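Local coordinates for exodeoxyribonuclease 10 (Escherichia coli, PDB 4FZY), which degrades single-stranded and double-stranded DNA from the 3' end, as a magnesium-dependent exonuclease that prefers single-stranded ends, at residues T7-L12 against R86-E91. Residues are numbered along the deposited sequence; the frame is centred on the assembly and turned at random.
Sequences TETCGL and RRVLPE. With NA (sodium ion), chain F; nucleotides of chain A; nucleotides of chain C.
The guanidinium of R87 meets L12 with its edge: NH2 lies 3.2 Å from the carbonyl O of L12, which sits in the guanidinium plane, but the bond is weak, bent to 128° at the hydrogen. R87 leaves the helix extended and gets there by a turn late in the chain (chi3 67°). L12 also meets flat bases. Both its methyls lie over one face of the guanine of DG12 of chain A, CD2 3.4 Å from C4, and CD1 wedges on against the thymine of DT2 of chain C, above the ring plane at its N3 rim (3.6 Å). Behind L12 the contact is mostly aliphatic. CG2 of V88 is 3.9 Å from CG2 of T7, and the L89 and T7 side chains run past each other, CD1 3.7 Å from OG1. The hydroxyl of T9 donates to O of G11 (2.6 Å), bracing the turn, and lies near O4' of DG12 of chain A. That nucleotide's O3' is held twice, by T9 N (3.3 Å, 159°) and OE1 of E8. On the face away from the helix, E8 OE2 binds sodium with D6, D139 and OP1 of DG12 of chain A; the ion probably occupies a catalytic magnesium site of this DEDDh exonuclease. Strand 2-9, between strands 16-25 and 76-79, here rests on the C-terminal end of helix 82-88, where F84 and D85 continue the packing and I16 touches both T7 and L89.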
loop_
_atom_site.group_PDB
_atom_site.type_symbol
_atom_site.label_atom_id
_atom_site.label_comp_id
_atom_site.label_asym_id
_atom_site.label_seq_id
_atom_site.Cartn_x
_atom_site.Cartn_y
_atom_site.Cartn_z
ATOM N N THR B 7 22.738 -6.328 -12.887
ATOM C CA THR B 7 23.754 -6.500 -11.873
ATOM C C THR B 7 23.483 -7.772 -11.018
ATOM O O THR B 7 22.358 -8.006 -10.590
ATOM C CB THR B 7 23.858 -5.207 -11.012
ATOM O OG1 THR B 7 25.098 -5.181 -10.303
ATOM C CG2 THR B 7 22.720 -5.106 -10.032
ATOM N N GLU B 8 24.454 -8.678 -10.944
ATOM C CA GLU B 8 24.368 -9.798 -9.982
ATOM C C GLU B 8 25.158 -9.462 -8.697
ATOM O O GLU B 8 26.240 -8.896 -8.766
ATOM C CB GLU B 8 24.867 -11.127 -10.597
ATOM C CG GLU B 8 24.194 -11.578 -11.927
ATOM C CD GLU B 8 22.651 -11.460 -11.936
ATOM O OE1 GLU B 8 22.013 -11.645 -10.877
ATOM O OE2 GLU B 8 22.070 -11.234 -13.026
ATOM N N THR B 9 24.588 -9.778 -7.537
ATOM C CA THR B 9 25.102 -9.296 -6.264
ATOM C C THR B 9 25.321 -10.428 -5.245
ATOM O O THR B 9 25.021 -11.590 -5.515
ATOM C CB THR B 9 24.134 -8.289 -5.615
ATOM O OG1 THR B 9 23.015 -8.993 -5.060
ATOM C CG2 THR B 9 23.628 -7.246 -6.623
ATOM N N CYS B 10 25.753 -10.041 -4.043
ATOM C CA CYS B 10 25.995 -10.944 -2.916
ATOM C C CYS B 10 24.757 -11.119 -2.011
ATOM O O CYS B 10 24.755 -11.953 -1.097
ATOM C CB CYS B 10 27.127 -10.397 -2.045
ATOM S SG CYS B 10 28.711 -10.099 -2.870
ATOM N N GLY B 11 23.769 -10.253 -2.185
ATOM C CA GLY B 11 22.586 -10.266 -1.344
ATOM C C GLY B 11 21.751 -9.067 -1.719
ATOM O O GLY B 11 22.003 -8.412 -2.732
ATOM N N LEU B 12 20.815 -8.717 -0.865
ATOM C CA LEU B 12 19.917 -7.631 -1.165
ATOM C C LEU B 12 20.405 -6.316 -0.565
ATOM O O LEU B 12 19.684 -5.314 -0.587
ATOM C CB LEU B 12 18.521 -7.979 -0.658
ATOM C CG LEU B 12 18.016 -9.269 -1.287
ATOM C CD1 LEU B 12 16.931 -9.891 -0.450
ATOM C CD2 LEU B 12 17.536 -8.989 -2.698
ATOM N N ARG B 86 20.388 0.851 -8.982
ATOM C CA ARG B 86 20.773 2.201 -8.596
ATOM C C ARG B 86 21.358 2.266 -7.184
ATOM O O ARG B 86 22.210 3.101 -6.897
ATOM C CB ARG B 86 19.567 3.128 -8.699
ATOM C CG ARG B 86 19.900 4.602 -8.611
ATOM C CD ARG B 86 18.660 5.474 -8.869
ATOM N NE ARG B 86 19.030 6.832 -9.285
ATOM C CZ ARG B 86 18.968 7.909 -8.499
ATOM N NH1 ARG B 86 18.521 7.814 -7.246
ATOM N NH2 ARG B 86 19.357 9.089 -8.969
ATOM N N ARG B 87 20.887 1.397 -6.298
ATOM C CA ARG B 87 21.308 1.448 -4.909
ATOM C C ARG B 87 22.632 0.731 -4.675
ATOM O O ARG B 87 23.426 1.138 -3.823
ATOM C CB ARG B 87 20.236 0.859 -4.006
ATOM C CG ARG B 87 20.274 1.402 -2.590
ATOM C CD ARG B 87 19.072 0.935 -1.784
ATOM N NE ARG B 87 19.119 -0.506 -1.570
ATOM C CZ ARG B 87 18.217 -1.363 -2.033
ATOM N NH1 ARG B 87 17.135 -0.921 -2.675
ATOM N NH2 ARG B 87 18.377 -2.662 -1.813
ATOM N N VAL B 88 22.854 -0.355 -5.399
ATOM C CA VAL B 88 23.982 -1.226 -5.125
ATOM C C VAL B 88 25.191 -0.874 -6.009
ATOM O O VAL B 88 26.312 -1.291 -5.738
ATOM C CB VAL B 88 23.594 -2.699 -5.346
ATOM C CG1 VAL B 88 22.396 -3.041 -4.515
ATOM C CG2 VAL B 88 23.293 -2.956 -6.814
ATOM N N LEU B 89 24.919 -0.194 -7.121
ATOM C CA LEU B 89 25.947 0.229 -8.073
ATOM C C LEU B 89 26.491 1.561 -7.612
ATOM O O LEU B 89 25.832 2.262 -6.856
ATOM C CB LEU B 89 25.337 0.387 -9.474
ATOM C CG LEU B 89 25.797 -0.576 -10.568
ATOM C CD1 LEU B 89 26.466 -1.794 -9.987
ATOM C CD2 LEU B 89 24.665 -0.964 -11.520
ATOM N N PRO B 90 27.690 1.932 -8.087
ATOM C CA PRO B 90 28.193 3.295 -7.875
ATOM C C PRO B 90 27.348 4.341 -8.612
ATOM O O PRO B 90 26.655 4.004 -9.574
ATOM C CB PRO B 90 29.606 3.235 -8.454
ATOM C CG PRO B 90 29.965 1.787 -8.436
ATOM C CD PRO B 90 28.699 1.066 -8.715
ATOM N N GLU B 91 27.312 5.565 -8.091
ATOM C CA GLU B 91 26.375 6.586 -8.594
ATOM C C GLU B 91 26.591 6.768 -10.088
ATOM O O GLU B 91 27.733 6.718 -10.561
ATOM C CB GLU B 91 26.560 7.925 -7.840
ATOM C CG GLU B 91 26.014 9.191 -8.568
ATOM C CD GLU B 91 27.129 10.107 -9.127
ATOM O OE1 GLU B 91 27.559 11.049 -8.409
ATOM O OE2 GLU B 91 27.564 9.888 -10.289
HETATM NA NA NA F . 19.578 -10.379 -13.070
ATOM P P DG A 12 17.780 -9.624 -10.082
ATOM O OP1 DG A 12 18.517 -9.447 -11.353
ATOM O OP2 DG A 12 16.620 -10.539 -10.040
ATOM O "O5'" DG A 12 18.820 -10.076 -8.936
ATOM C "C5'" DG A 12 19.664 -9.138 -8.316
ATOM C "C4'" DG A 12 20.589 -9.823 -7.325
ATOM O "O4'" DG A 12 20.006 -9.725 -6.005
ATOM C "C3'" DG A 12 20.832 -11.313 -7.541
ATOM O "O3'" DG A 12 21.973 -11.529 -8.372
ATOM C "C2'" DG A 12 21.129 -11.799 -6.133
ATOM C "C1'" DG A 12 20.202 -10.933 -5.306
ATOM N N9 DG A 12 18.896 -11.528 -5.100
ATOM C C8 DG A 12 17.876 -11.620 -6.013
ATOM N N7 DG A 12 16.801 -12.168 -5.523
ATOM C C5 DG A 12 17.127 -12.453 -4.206
ATOM C C6 DG A 12 16.358 -13.068 -3.188
ATOM O O6 DG A 12 15.190 -13.479 -3.260
ATOM N N1 DG A 12 17.063 -13.178 -1.990
ATOM C C2 DG A 12 18.350 -12.735 -1.816
ATOM N N2 DG A 12 18.860 -12.878 -0.596
ATOM N N3 DG A 12 19.099 -12.193 -2.772
ATOM C C4 DG A 12 18.417 -12.077 -3.933
ATOM P P DT C 2 15.815 -10.788 7.047
ATOM O OP1 DT C 2 16.535 -10.360 8.269
ATOM O OP2 DT C 2 14.351 -11.018 7.077
ATOM O "O5'" DT C 2 16.135 -9.711 5.913
ATOM C "C5'" DT C 2 17.474 -9.387 5.602
ATOM C "C4'" DT C 2 17.530 -7.984 5.032
ATOM O "O4'" DT C 2 16.999 -7.983 3.678
ATOM C "C3'" DT C 2 16.700 -6.967 5.798
ATOM O "O3'" DT C 2 17.346 -5.708 5.750
ATOM C "C2'" DT C 2 15.365 -6.974 5.046
ATOM C "C1'" DT C 2 15.814 -7.204 3.604
ATOM N N1 DT C 2 14.849 -7.961 2.760
ATOM C C2 DT C 2 14.721 -7.645 1.419
ATOM O O2 DT C 2 15.297 -6.703 0.877
ATOM N N3 DT C 2 13.850 -8.454 0.731
ATOM C C4 DT C 2 13.135 -9.534 1.228
ATOM O O4 DT C 2 12.382 -10.208 0.527
ATOM C C5 DT C 2 13.334 -9.819 2.631
ATOM C C7 DT C 2 12.597 -10.953 3.290
ATOM C C6 DT C 2 14.183 -9.036 3.313
ATOM P P DA A 11 12.324 -9.505 -9.857
ATOM O OP1 DA A 11 12.372 -9.655 -11.336
ATOM O OP2 DA A 11 12.050 -10.692 -8.990
ATOM O "O5'" DA A 11 13.666 -8.794 -9.368
ATOM C "C5'" DA A 11 14.044 -7.506 -9.817
ATOM C "C4'" DA A 11 15.237 -7.025 -9.004
ATOM O "O4'" DA A 11 14.733 -6.557 -7.729
ATOM C "C3'" DA A 11 16.260 -8.097 -8.641
ATOM O "O3'" DA A 11 17.271 -8.188 -9.621
ATOM C "C2'" DA A 11 16.814 -7.586 -7.323
ATOM C "C1'" DA A 11 15.561 -7.010 -6.684
ATOM N N9 DA A 11 14.817 -7.976 -5.897
ATOM C C8 DA A 11 14.386 -9.220 -6.288
ATOM N N7 DA A 11 13.752 -9.866 -5.343
ATOM C C5 DA A 11 13.815 -9.021 -4.245
ATOM C C6 DA A 11 13.342 -9.141 -2.922
ATOM N N6 DA A 11 12.683 -10.212 -2.457
ATOM N N1 DA A 11 13.554 -8.099 -2.096
ATOM C C2 DA A 11 14.213 -7.020 -2.562
ATOM N N3 DA A 11 14.682 -6.780 -3.788
ATOM C C4 DA A 11 14.447 -7.834 -4.580
#